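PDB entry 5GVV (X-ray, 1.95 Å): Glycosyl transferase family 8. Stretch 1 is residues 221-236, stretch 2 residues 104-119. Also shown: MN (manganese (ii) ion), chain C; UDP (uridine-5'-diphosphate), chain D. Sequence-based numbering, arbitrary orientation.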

ATOM      1  N   PRO A 221     -28.770  -3.500  -9.143  1.00 19.16           N
ATOM      2  CA  PRO A 221     -27.342  -3.821  -9.240  1.00 20.25           C
ATOM      3  C   PRO A 221     -26.484  -2.619  -8.863  1.00 17.08           C
ATOM      4  O   PRO A 221     -26.995  -1.496  -8.802  1.00 15.48           O
ATOM      5  CB  PRO A 221     -27.169  -4.132 -10.725  1.00 20.31           C
ATOM      6  CG  PRO A 221     -28.192  -3.267 -11.399  1.00 20.78           C
ATOM      7  CD  PRO A 221     -29.375  -3.258 -10.466  1.00 19.17           C
ATOM      8  N   LEU A 222     -25.208  -2.862  -8.583  1.00 16.76           N
ATOM      9  CA  LEU A 222     -24.272  -1.795  -8.238  1.00 14.48           C
ATOM     10  C   LEU A 222     -24.248  -0.698  -9.293  1.00 14.58           C
ATOM     11  O   LEU A 222     -24.291  -0.984 -10.492  1.00 15.52           O
ATOM     12  CB  LEU A 222     -22.862  -2.368  -8.083  1.00 15.59           C
ATOM     13  CG  LEU A 222     -22.246  -2.567  -6.696  1.00 17.10           C
ATOM     14  CD1 LEU A 222     -23.285  -2.524  -5.608  1.00 14.65           C
ATOM     15  CD2 LEU A 222     -21.434  -3.869  -6.639  1.00 19.56           C
ATOM     16  N   PRO A 223     -24.188   0.569  -8.849  1.00 12.45           N
ATOM     17  CA  PRO A 223     -23.963   1.659  -9.803  1.00 14.40           C
ATOM     18  C   PRO A 223     -22.601   1.469 -10.471  1.00 15.49           C
ATOM     19  O   PRO A 223     -21.697   0.909  -9.843  1.00 11.33           O
ATOM     20  CB  PRO A 223     -23.952   2.902  -8.911  1.00 13.35           C
ATOM     21  CG  PRO A 223     -24.800   2.516  -7.718  1.00 17.27           C
ATOM     22  CD  PRO A 223     -24.472   1.060  -7.485  1.00 14.35           C
ATOM     23  N   LEU A 224     -22.465   1.901 -11.722  1.00 13.40           N
ATOM     24  CA  LEU A 224     -21.229   1.680 -12.472  1.00 14.61           C
ATOM     25  C   LEU A 224     -20.009   2.321 -11.813  1.00 14.21           C
ATOM     26  O   LEU A 224     -18.895   1.784 -11.896  1.00 16.53           O
ATOM     27  CB  LEU A 224     -21.375   2.147 -13.926  1.00 16.46           C
ATOM     28  CG  LEU A 224     -22.131   1.178 -14.835  1.00 20.49           C
ATOM     29  CD1 LEU A 224     -22.477   1.787 -16.190  1.00 20.57           C
ATOM     30  CD2 LEU A 224     -21.316  -0.085 -15.018  1.00 17.52           C
ATOM     31  N   ILE A 225     -20.204   3.466 -11.162  1.00 11.96           N
ATOM     32  CA  ILE A 225     -19.094   4.102 -10.453  1.00 12.55           C
ATOM     33  C   ILE A 225     -19.461   4.482  -9.017  1.00 13.26           C
ATOM     34  O   ILE A 225     -20.364   5.290  -8.789  1.00 12.86           O
ATOM     35  CB  ILE A 225     -18.531   5.317 -11.223  1.00 14.02           C
ATOM     36  CG1 ILE A 225     -17.975   4.866 -12.578  1.00 14.60           C
ATOM     37  CG2 ILE A 225     -17.437   5.993 -10.406  1.00 13.16           C
ATOM     38  CD1 ILE A 225     -17.256   5.952 -13.385  1.00 14.02           C
ATOM     39  N   LEU A 226     -18.754   3.885  -8.055  1.00 10.16           N
ATOM     40  CA  LEU A 226     -18.974   4.160  -6.634  1.00 10.85           C
ATOM     41  C   LEU A 226     -17.918   5.119  -6.113  1.00 12.22           C
ATOM     42  O   LEU A 226     -16.732   4.787  -6.115  1.00 15.46           O
ATOM     43  CB  LEU A 226     -18.894   2.868  -5.820  1.00 12.87           C
ATOM     44  CG  LEU A 226     -19.996   1.831  -5.978  1.00 15.48           C
ATOM     45  CD1 LEU A 226     -19.675   0.601  -5.151  1.00 14.21           C
ATOM     46  CD2 LEU A 226     -21.335   2.422  -5.564  1.00 15.40           C
ATOM     47  N   HIS A 227     -18.346   6.284  -5.632  1.00 12.16           N
ATOM     48  CA  HIS A 227     -17.416   7.315  -5.175  1.00 13.13           C
ATOM     49  C   HIS A 227     -17.498   7.479  -3.659  1.00 14.20           C
ATOM     50  O   HIS A 227     -18.507   7.959  -3.124  1.00 13.42           O
ATOM     51  CB  HIS A 227     -17.718   8.644  -5.878  1.00 11.10           C
ATOM     52  CG  HIS A 227     -16.650   9.678  -5.713  1.00 12.67           C
ATOM     53  ND1 HIS A 227     -16.740  10.940  -6.268  1.00 11.15           N
ATOM     54  CD2 HIS A 227     -15.456   9.638  -5.070  1.00 12.71           C
ATOM     55  CE1 HIS A 227     -15.656  11.629  -5.969  1.00 15.55           C
ATOM     56  NE2 HIS A 227     -14.861  10.865  -5.239  1.00 13.61           N
ATOM     57  N   TYR A 228     -16.440   7.071  -2.963  1.00 12.48           N
ATOM     58  CA  TYR A 228     -16.416   7.165  -1.509  1.00 13.10           C
ATOM     59  C   TYR A 228     -15.920   8.529  -1.030  1.00 16.29           C
ATOM     60  O   TYR A 228     -14.854   8.631  -0.408  1.00 16.51           O
ATOM     61  CB  TYR A 228     -15.545   6.051  -0.922  1.00 12.83           C
ATOM     62  CG  TYR A 228     -16.059   4.660  -1.217  1.00 10.11           C
ATOM     63  CD1 TYR A 228     -16.963   4.041  -0.366  1.00 13.39           C
ATOM     64  CD2 TYR A 228     -15.633   3.967  -2.341  1.00 11.58           C
ATOM     65  CE1 TYR A 228     -17.430   2.770  -0.626  1.00 12.40           C
ATOM     66  CE2 TYR A 228     -16.100   2.703  -2.619  1.00 13.22           C
ATOM     67  CZ  TYR A 228     -16.999   2.110  -1.757  1.00 13.20           C
ATOM     68  OH  TYR A 228     -17.462   0.844  -2.030  1.00 13.39           O
ATOM     69  N   ILE A 229     -16.696   9.573  -1.315  1.00 13.95           N
ATOM     70  CA  ILE A 229     -16.355  10.930  -0.902  1.00 14.80           C
ATOM     71  C   ILE A 229     -16.359  11.045   0.617  1.00 18.26           C
ATOM     72  O   ILE A 229     -16.820  10.132   1.312  1.00 20.61           O
ATOM     73  CB  ILE A 229     -17.341  11.970  -1.479  1.00 15.23           C
ATOM     74  CG1 ILE A 229     -18.746  11.764  -0.893  1.00 15.31           C
ATOM     75  CG2 ILE A 229     -17.380  11.891  -3.001  1.00 14.35           C
ATOM     76  CD1 ILE A 229     -19.732  12.870  -1.247  1.00 18.10           C
ATOM     77  N   SER A 230     -15.840  12.172   1.112  1.00 17.25           N
ATOM     78  CA  SER A 230     -15.740  12.492   2.549  1.00 21.57           C
ATOM     79  C   SER A 230     -14.572  11.775   3.223  1.00 20.74           C
ATOM     80  O   SER A 230     -13.812  11.066   2.571  1.00 18.58           O
ATOM     81  CB  SER A 230     -17.049  12.228   3.309  1.00 20.17           C
ATOM     82  OG  SER A 230     -17.155  10.868   3.710  1.00 18.20           O
ATOM     83  N   GLN A 231     -14.421  11.975   4.525  1.00 22.36           N
ATOM     84  CA  GLN A 231     -13.317  11.356   5.247  1.00 24.84           C
ATOM     85  C   GLN A 231     -13.698   9.984   5.797  1.00 23.30           C
ATOM     86  O   GLN A 231     -12.888   9.325   6.456  1.00 22.25           O
ATOM     87  CB  GLN A 231     -12.828  12.274   6.369  1.00 26.81           C
ATOM     88  CG  GLN A 231     -12.459  13.683   5.899  1.00 30.68           C
ATOM     89  CD  GLN A 231     -11.298  13.707   4.909  1.00 33.03           C
ATOM     90  OE1 GLN A 231     -11.475  13.471   3.709  1.00 35.10           O
ATOM     91  NE2 GLN A 231     -10.108  14.021   5.407  1.00 38.49           N
ATOM     92  N   ASP A 232     -14.929   9.560   5.521  1.00 18.61           N
ATOM     93  CA  ASP A 232     -15.406   8.253   5.959  1.00 19.38           C
ATOM     94  C   ASP A 232     -15.058   7.193   4.914  1.00 20.46           C
ATOM     95  O   ASP A 232     -15.948   6.598   4.306  1.00 21.34           O
ATOM     96  CB  ASP A 232     -16.923   8.305   6.175  1.00 20.38           C
ATOM     97  CG  ASP A 232     -17.484   7.010   6.729  1.00 18.71           C
ATOM     98  OD1 ASP A 232     -16.843   6.408   7.616  1.00 20.72           O
ATOM     99  OD2 ASP A 232     -18.568   6.594   6.272  1.00 17.82           O
ATOM    100  N   LYS A 233     -13.759   6.959   4.713  1.00 17.65           N
ATOM    101  CA  LYS A 233     -13.288   6.053   3.665  1.00 14.61           C
ATOM    102  C   LYS A 233     -13.415   4.589   4.084  1.00 14.58           C
ATOM    103  O   LYS A 233     -13.152   4.245   5.238  1.00 13.85           O
ATOM    104  CB  LYS A 233     -11.831   6.366   3.302  1.00 15.89           C
ATOM    105  CG  LYS A 233     -11.540   7.845   2.994  1.00 15.87           C
ATOM    106  CD  LYS A 233     -12.372   8.365   1.823  1.00 15.75           C
ATOM    107  CE  LYS A 233     -11.648   9.498   1.102  1.00 14.13           C
ATOM    108  NZ  LYS A 233     -12.585  10.356   0.308  1.00 15.46           N
ATOM    109  N   PRO A 234     -13.811   3.712   3.140  1.00 13.55           N
ATOM    110  CA  PRO A 234     -14.063   2.309   3.495  1.00 12.05           C
ATOM    111  C   PRO A 234     -12.779   1.554   3.827  1.00 12.03           C
ATOM    112  O   PRO A 234     -12.839   0.468   4.412  1.00 11.49           O
ATOM    113  CB  PRO A 234     -14.694   1.735   2.221  1.00 10.64           C
ATOM    114  CG  PRO A 234     -14.145   2.599   1.111  1.00 12.52           C
ATOM    115  CD  PRO A 234     -14.071   3.980   1.712  1.00 12.89           C
ATOM    116  N   TRP A 235     -11.633   2.123   3.469  1.00  9.96           N
ATOM    117  CA  TRP A 235     -10.363   1.476   3.764  1.00 11.62           C
ATOM    118  C   TRP A 235      -9.834   1.791   5.163  1.00 11.18           C
ATOM    119  O   TRP A 235      -8.830   1.219   5.593  1.00 13.07           O
ATOM    120  CB  TRP A 235      -9.310   1.816   2.707  1.00 10.64           C
ATOM    121  CG  TRP A 235      -8.980   3.277   2.566  1.00 14.21           C
ATOM    122  CD1 TRP A 235      -8.121   4.007   3.343  1.00 13.83           C
ATOM    123  CD2 TRP A 235      -9.474   4.174   1.560  1.00 12.93           C
ATOM    124  NE1 TRP A 235      -8.062   5.305   2.887  1.00 14.91           N
ATOM    125  CE2 TRP A 235      -8.879   5.434   1.791  1.00 13.10           C
ATOM    126  CE3 TRP A 235     -10.353   4.038   0.483  1.00 12.69           C
ATOM    127  CZ2 TRP A 235      -9.140   6.546   0.987  1.00 14.66           C
ATOM    128  CZ3 TRP A 235     -10.619   5.149  -0.316  1.00 14.65           C
ATOM    129  CH2 TRP A 235     -10.015   6.385  -0.054  1.00 14.36           C
ATOM    130  N   ASN A 236     -10.498   2.698   5.868  1.00 11.38           N
ATOM    131  CA  ASN A 236     -10.119   2.993   7.244  1.00 13.47           C
ATOM    132  C   ASN A 236     -10.433   1.785   8.117  1.00 11.55           C
ATOM    133  O   ASN A 236     -11.196   0.913   7.701  1.00 13.05           O
ATOM    134  CB  ASN A 236     -10.850   4.240   7.749  1.00 12.58           C
ATOM    135  CG  ASN A 236     -10.319   5.520   7.126  1.00 17.47           C
ATOM    136  OD1 ASN A 236      -9.214   5.547   6.582  1.00 19.37           O
ATOM    137  ND2 ASN A 236     -11.094   6.591   7.221  1.00 16.24           N
TER
HETATM  138 MN    MN C 501     -13.014  11.456  -4.379  1.00 32.61          MN
HETATM  139  N1  UDP D 502      -5.488  12.519  -3.158  1.00 27.81           N
HETATM  140  C2  UDP D 502      -4.228  11.967  -3.041  1.00 25.27           C
HETATM  141  N3  UDP D 502      -3.664  11.754  -1.797  1.00 25.22           N
HETATM  142  C4  UDP D 502      -4.364  12.098  -0.657  1.00 29.07           C
HETATM  143  C5  UDP D 502      -5.637  12.652  -0.778  1.00 28.52           C
HETATM  144  C6  UDP D 502      -6.141  12.966  -2.039  1.00 27.23           C
HETATM  145  O2  UDP D 502      -3.606  11.664  -4.055  1.00 25.44           O
HETATM  146  O4  UDP D 502      -3.860  11.903   0.455  1.00 23.68           O
HETATM  147  C1' UDP D 502      -6.059  12.730  -4.507  1.00 28.47           C
HETATM  148  C2' UDP D 502      -6.855  11.500  -4.917  1.00 26.04           C
HETATM  149  O2' UDP D 502      -6.756  11.294  -6.308  1.00 25.45           O
HETATM  150  C3' UDP D 502      -8.280  11.875  -4.580  1.00 24.65           C
HETATM  151  C4' UDP D 502      -8.278  13.379  -4.821  1.00 29.91           C
HETATM  152  O4' UDP D 502      -6.969  13.818  -4.499  1.00 30.58           O
HETATM  153  O3' UDP D 502      -9.194  11.192  -5.411  1.00 23.97           O
HETATM  154  C5' UDP D 502      -9.321  14.112  -3.981  1.00 28.80           C
HETATM  155  O5' UDP D 502      -9.417  13.476  -2.725  1.00 27.47           O
HETATM  156  PA  UDP D 502     -10.839  12.895  -2.259  1.00 25.16           P
HETATM  157  O1A UDP D 502     -11.235  11.894  -3.270  1.00 17.64           O
HETATM  158  O2A UDP D 502     -10.745  12.308  -0.902  1.00 25.77           O
HETATM  159  O3A UDP D 502     -11.843  14.163  -2.259  1.00 30.19           O
HETATM  160  PB  UDP D 502     -13.450  14.017  -2.350  1.00 28.27           P
HETATM  161  O1B UDP D 502     -14.064  15.328  -2.663  1.00 31.12           O
HETATM  162  O2B UDP D 502     -13.949  13.570  -1.029  1.00 21.93           O
HETATM  163  O3B UDP D 502     -13.812  13.025  -3.391  1.00 19.02           O
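Stretch 2, residues 104-119: YLDSDLIVTGDLTDLF

Stretch 2 lies on stretch 1 as an antiparallel β partner, with a short ladder of backbone hydrogen bonds at the center, an apolar cluster toward one end and a shared manganese site at the other. Strand 109-111 runs against strand 225-227 at 171° between their N-to-C directions, and the axes come within 4.7 Å. Ile-225 faces Val-111, Leu-226 faces Ile-110 and His-227 faces Leu-109, with CA atoms 4.7, 5.1 and 4.4 Å apart in that order.

Leu-226 and Ile-110 form the hydrogen-bonded pair: Leu-226 N donates to Ile-110 O at 2.9 Å, and Ile-110 N returns the bond to Leu-226 O, also at 2.9 Å. Two further bonds extend the pattern beyond the strands, Thr-112 N to Leu-224 O at 2.9 Å and Tyr-228 N to Asp-108 O at 2.9 Å. Between them the non-hydrogen-bonded pair of Ile-225 and Val-111 brings CA hydrogens to the carbonyls, with Ile-225 CA 3.5 Å from Ile-110 O and Val-111 CA 3.4 Å from Leu-224 O.

Past the strand, Thr-112 turns its side chain back on stretch 1. Its OG1 donates to Pro-223 O at 2.7 Å and accepts from a water, 2.7 Å away, that also donates to Leu-222 O, so the hydroxyl ties down the loop leading into strand 225-227. Gly-113 follows, its CA 3.5 Å from Leu-224 CD2; a CB here would point toward stretch 1 and clash with that methyl.

The side chains of Ile-225, Val-111, His-227 and Leu-109 share one face of the sheet. There Ile-225 reaches across the partner: its CG2 lies 4.3 Å from Leu-109 CD2, its CG1 4.0 Å from Leu-115 CD2, and its CD1 4.2 Å from both Leu-105 CD2 and Leu-118 CD2. Leu-115 is the N-cap residue of helix 116-119, so this packing joins the helix start to the sheet. On the other face Leu-226 CB lies 4.3 Å from Ile-110 CB, while the ring edge of Tyr-228 meets the same isoleucine, CE2 to CG1 3.9 Å.

At the far end the two stretches hold one metal ion between them. Manganese is bound by His-227 NE2 at 2.1 Å, Asp-106 OD2 at 2.1 Å, and both Asp-108 carboxylate oxygens, OD1 at 2.1 Å and OD2 at 2.2 Å; UDP supplies O1A at 2.1 Å and O3B at 2.0 Å. Shared coordination accounts for the short 3.0 Å between His-227 NE2 and Asp-108 OD1, which is not a hydrogen bond. Asp-108 OD2 also forms a salt bridge with Lys-233 NZ at 3.0 Å, and the same NZ donates to UDP O2A at 2.9 Å, so one ammonium joins the carboxylate to the nucleotide. Trp-235 closes this end edge-on, its CH2 3.6 Å from Asp-108 CB.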

ATOM      1  N   TYR A 104     -11.331  11.747 -16.558  1.00 13.77           N
ATOM      2  CA  TYR A 104     -10.643  11.851 -15.271  1.00 14.88           C
ATOM      3  C   TYR A 104     -11.397  11.095 -14.177  1.00 16.17           C
ATOM      4  O   TYR A 104     -12.629  11.143 -14.111  1.00 13.23           O
ATOM      5  CB  TYR A 104     -10.438  13.311 -14.835  1.00 14.82           C
ATOM      6  CG  TYR A 104     -10.041  13.395 -13.380  1.00 17.56           C
ATOM      7  CD1 TYR A 104      -8.726  13.172 -12.988  1.00 16.25           C
ATOM      8  CD2 TYR A 104     -10.988  13.640 -12.390  1.00 17.04           C
ATOM      9  CE1 TYR A 104      -8.359  13.212 -11.651  1.00 17.61           C
ATOM     10  CE2 TYR A 104     -10.632  13.680 -11.052  1.00 18.67           C
ATOM     11  CZ  TYR A 104      -9.318  13.466 -10.690  1.00 20.60           C
ATOM     12  OH  TYR A 104      -8.965  13.508  -9.356  1.00 19.06           O
ATOM     13  N   LEU A 105     -10.661  10.407 -13.312  1.00 13.15           N
ATOM     14  CA  LEU A 105     -11.286   9.739 -12.171  1.00 12.79           C
ATOM     15  C   LEU A 105     -10.535  10.014 -10.876  1.00 12.32           C
ATOM     16  O   LEU A 105      -9.302   9.956 -10.840  1.00 13.66           O
ATOM     17  CB  LEU A 105     -11.357   8.226 -12.395  1.00 10.39           C
ATOM     18  CG  LEU A 105     -12.143   7.688 -13.588  1.00 13.82           C
ATOM     19  CD1 LEU A 105     -11.918   6.193 -13.755  1.00 13.78           C
ATOM     20  CD2 LEU A 105     -13.623   7.981 -13.448  1.00 11.60           C
ATOM     21  N   ASP A 106     -11.279  10.306  -9.811  1.00 12.82           N
ATOM     22  CA  ASP A 106     -10.715  10.299  -8.464  1.00 14.74           C
ATOM     23  C   ASP A 106     -10.224   8.877  -8.174  1.00 13.38           C
ATOM     24  O   ASP A 106     -10.543   7.943  -8.914  1.00 11.97           O
ATOM     25  CB  ASP A 106     -11.786  10.683  -7.445  1.00 15.27           C
ATOM     26  CG  ASP A 106     -11.738  12.154  -7.047  1.00 18.35           C
ATOM     27  OD1 ASP A 106     -11.066  12.953  -7.737  1.00 16.66           O
ATOM     28  OD2 ASP A 106     -12.398  12.512  -6.044  1.00 14.30           O
ATOM     29  N   SER A 107      -9.464   8.694  -7.097  1.00 12.29           N
ATOM     30  CA  SER A 107      -8.959   7.364  -6.775  1.00 12.41           C
ATOM     31  C   SER A 107      -9.600   6.786  -5.519  1.00 13.90           C
ATOM     32  O   SER A 107      -9.248   5.680  -5.092  1.00 12.00           O
ATOM     33  CB  SER A 107      -7.446   7.397  -6.624  1.00 15.71           C
ATOM     34  OG  SER A 107      -7.092   8.373  -5.668  1.00 22.22           O
ATOM     35  N   ASP A 108     -10.526   7.535  -4.924  1.00 12.75           N
ATOM     36  CA  ASP A 108     -11.339   7.016  -3.830  1.00 12.33           C
ATOM     37  C   ASP A 108     -12.637   6.474  -4.418  1.00 11.51           C
ATOM     38  O   ASP A 108     -13.726   6.724  -3.901  1.00 14.37           O
ATOM     39  CB  ASP A 108     -11.637   8.115  -2.807  1.00 13.35           C
ATOM     40  CG  ASP A 108     -12.368   9.297  -3.417  1.00 15.67           C
ATOM     41  OD1 ASP A 108     -12.222   9.526  -4.639  1.00 12.41           O
ATOM     42  OD2 ASP A 108     -13.075  10.014  -2.672  1.00 11.91           O
ATOM     43  N   LEU A 109     -12.516   5.745  -5.521  1.00 13.77           N
ATOM     44  CA  LEU A 109     -13.691   5.200  -6.182  1.00 12.38           C
ATOM     45  C   LEU A 109     -13.458   3.814  -6.756  1.00 11.76           C
ATOM     46  O   LEU A 109     -12.313   3.343  -6.851  1.00 12.78           O
ATOM     47  CB  LEU A 109     -14.214   6.157  -7.263  1.00 13.41           C
ATOM     48  CG  LEU A 109     -13.319   6.587  -8.421  1.00 13.49           C
ATOM     49  CD1 LEU A 109     -13.193   5.496  -9.465  1.00 13.64           C
ATOM     50  CD2 LEU A 109     -13.862   7.864  -9.056  1.00 14.86           C
ATOM     51  N   ILE A 110     -14.562   3.183  -7.143  1.00 11.15           N
ATOM     52  CA  ILE A 110     -14.566   1.827  -7.677  1.00 11.98           C
ATOM     53  C   ILE A 110     -15.442   1.757  -8.930  1.00 12.55           C
ATOM     54  O   ILE A 110     -16.594   2.192  -8.901  1.00 11.34           O
ATOM     55  CB  ILE A 110     -15.155   0.849  -6.652  1.00 10.20           C
ATOM     56  CG1 ILE A 110     -14.258   0.748  -5.412  1.00 13.47           C
ATOM     57  CG2 ILE A 110     -15.362  -0.525  -7.275  1.00 11.37           C
ATOM     58  CD1 ILE A 110     -12.979  -0.059  -5.634  1.00 10.53           C
ATOM     59  N   VAL A 111     -14.904   1.196 -10.012  1.00 12.38           N
ATOM     60  CA  VAL A 111     -15.676   0.932 -11.225  1.00 13.17           C
ATOM     61  C   VAL A 111     -16.186  -0.505 -11.152  1.00 14.14           C
ATOM     62  O   VAL A 111     -15.415  -1.425 -10.855  1.00 13.50           O
ATOM     63  CB  VAL A 111     -14.800   1.114 -12.482  1.00 12.63           C
ATOM     64  CG1 VAL A 111     -15.581   0.778 -13.758  1.00 12.17           C
ATOM     65  CG2 VAL A 111     -14.244   2.535 -12.531  1.00  8.44           C
ATOM     66  N   THR A 112     -17.481  -0.701 -11.402  1.00 12.88           N
ATOM     67  CA  THR A 112     -18.095  -2.016 -11.231  1.00 14.91           C
ATOM     68  C   THR A 112     -18.550  -2.658 -12.536  1.00 16.83           C
ATOM     69  O   THR A 112     -19.082  -3.773 -12.524  1.00 20.27           O
ATOM     70  CB  THR A 112     -19.329  -1.962 -10.298  1.00 17.30           C
ATOM     71  OG1 THR A 112     -20.385  -1.226 -10.936  1.00 16.78           O
ATOM     72  CG2 THR A 112     -18.977  -1.316  -8.970  1.00 14.83           C
ATOM     73  N   GLY A 113     -18.352  -1.968 -13.654  1.00 16.40           N
ATOM     74  CA  GLY A 113     -18.769  -2.513 -14.934  1.00 15.64           C
ATOM     75  C   GLY A 113     -18.270  -1.750 -16.146  1.00 17.69           C
ATOM     76  O   GLY A 113     -17.455  -0.828 -16.028  1.00 17.40           O
ATOM     77  N   ASP A 114     -18.761  -2.153 -17.316  1.00 18.77           N
ATOM     78  CA  ASP A 114     -18.379  -1.572 -18.598  1.00 19.39           C
ATOM     79  C   ASP A 114     -18.780  -0.102 -18.664  1.00 21.10           C
ATOM     80  O   ASP A 114     -19.945   0.230 -18.452  1.00 21.31           O
ATOM     81  CB  ASP A 114     -19.079  -2.348 -19.718  1.00 22.32           C
ATOM     82  CG  ASP A 114     -18.590  -1.975 -21.111  1.00 24.00           C
ATOM     83  OD1 ASP A 114     -17.987  -0.893 -21.304  1.00 25.52           O
ATOM     84  OD2 ASP A 114     -18.833  -2.780 -22.030  1.00 29.03           O
ATOM     85  N   LEU A 115     -17.820   0.770 -18.975  1.00 17.04           N
ATOM     86  CA  LEU A 115     -18.084   2.209 -19.070  1.00 17.85           C
ATOM     87  C   LEU A 115     -18.232   2.706 -20.509  1.00 19.73           C
ATOM     88  O   LEU A 115     -18.120   3.910 -20.761  1.00 19.45           O
ATOM     89  CB  LEU A 115     -16.979   3.008 -18.372  1.00 17.42           C
ATOM     90  CG  LEU A 115     -16.749   2.770 -16.881  1.00 13.88           C
ATOM     91  CD1 LEU A 115     -15.640   3.660 -16.354  1.00 13.00           C
ATOM     92  CD2 LEU A 115     -18.036   2.999 -16.091  1.00 17.05           C
ATOM     93  N   THR A 116     -18.493   1.789 -21.441  1.00 21.69           N
ATOM     94  CA  THR A 116     -18.566   2.123 -22.873  1.00 22.72           C
ATOM     95  C   THR A 116     -19.423   3.358 -23.179  1.00 26.33           C
ATOM     96  O   THR A 116     -18.977   4.270 -23.885  1.00 27.18           O
ATOM     97  CB  THR A 116     -19.081   0.929 -23.708  1.00 27.27           C
ATOM     98  OG1 THR A 116     -18.146  -0.156 -23.631  1.00 31.28           O
ATOM     99  CG2 THR A 116     -19.251   1.328 -25.162  1.00 28.18           C
ATOM    100  N   ASP A 117     -20.640   3.383 -22.637  1.00 24.71           N
ATOM    101  CA  ASP A 117     -21.577   4.490 -22.842  1.00 27.74           C
ATOM    102  C   ASP A 117     -21.002   5.821 -22.362  1.00 26.90           C
ATOM    103  O   ASP A 117     -21.301   6.877 -22.925  1.00 28.82           O
ATOM    104  CB  ASP A 117     -22.896   4.218 -22.106  1.00 25.78           C
ATOM    105  CG  ASP A 117     -23.638   3.011 -22.649  1.00 33.90           C
ATOM    106  OD1 ASP A 117     -23.404   2.650 -23.821  1.00 33.03           O
ATOM    107  OD2 ASP A 117     -24.465   2.431 -21.906  1.00 35.73           O
ATOM    108  N   LEU A 118     -20.192   5.769 -21.308  1.00 23.78           N
ATOM    109  CA  LEU A 118     -19.551   6.963 -20.764  1.00 23.13           C
ATOM    110  C   LEU A 118     -18.392   7.414 -21.651  1.00 24.58           C
ATOM    111  O   LEU A 118     -18.228   8.611 -21.911  1.00 27.33           O
ATOM    112  CB  LEU A 118     -19.057   6.705 -19.337  1.00 21.54           C
ATOM    113  CG  LEU A 118     -18.208   7.803 -18.694  1.00 21.75           C
ATOM    114  CD1 LEU A 118     -18.953   9.122 -18.683  1.00 22.30           C
ATOM    115  CD2 LEU A 118     -17.779   7.418 -17.282  1.00 20.56           C
ATOM    116  N   PHE A 119     -17.597   6.452 -22.113  1.00 22.66           N
ATOM    117  CA  PHE A 119     -16.478   6.725 -23.009  1.00 21.66           C
ATOM    118  C   PHE A 119     -16.961   7.369 -24.311  1.00 28.88           C
ATOM    119  O   PHE A 119     -16.274   8.213 -24.897  1.00 28.47           O
ATOM    120  CB  PHE A 119     -15.751   5.420 -23.347  1.00 22.12           C
ATOM    121  CG  PHE A 119     -14.916   4.862 -22.222  1.00 21.67           C
ATOM    122  CD1 PHE A 119     -14.075   5.685 -21.482  1.00 24.12           C
ATOM    123  CD2 PHE A 119     -14.961   3.508 -21.923  1.00 18.74           C
ATOM    124  CE1 PHE A 119     -13.296   5.163 -20.448  1.00 21.27           C
ATOM    125  CE2 PHE A 119     -14.189   2.976 -20.896  1.00 21.50           C
ATOM    126  CZ  PHE A 119     -13.357   3.807 -20.156  1.00 19.15           C
TER
HETATM  127  O   HOH W   1     -22.512  -2.702 -11.680  1.00 16.58           O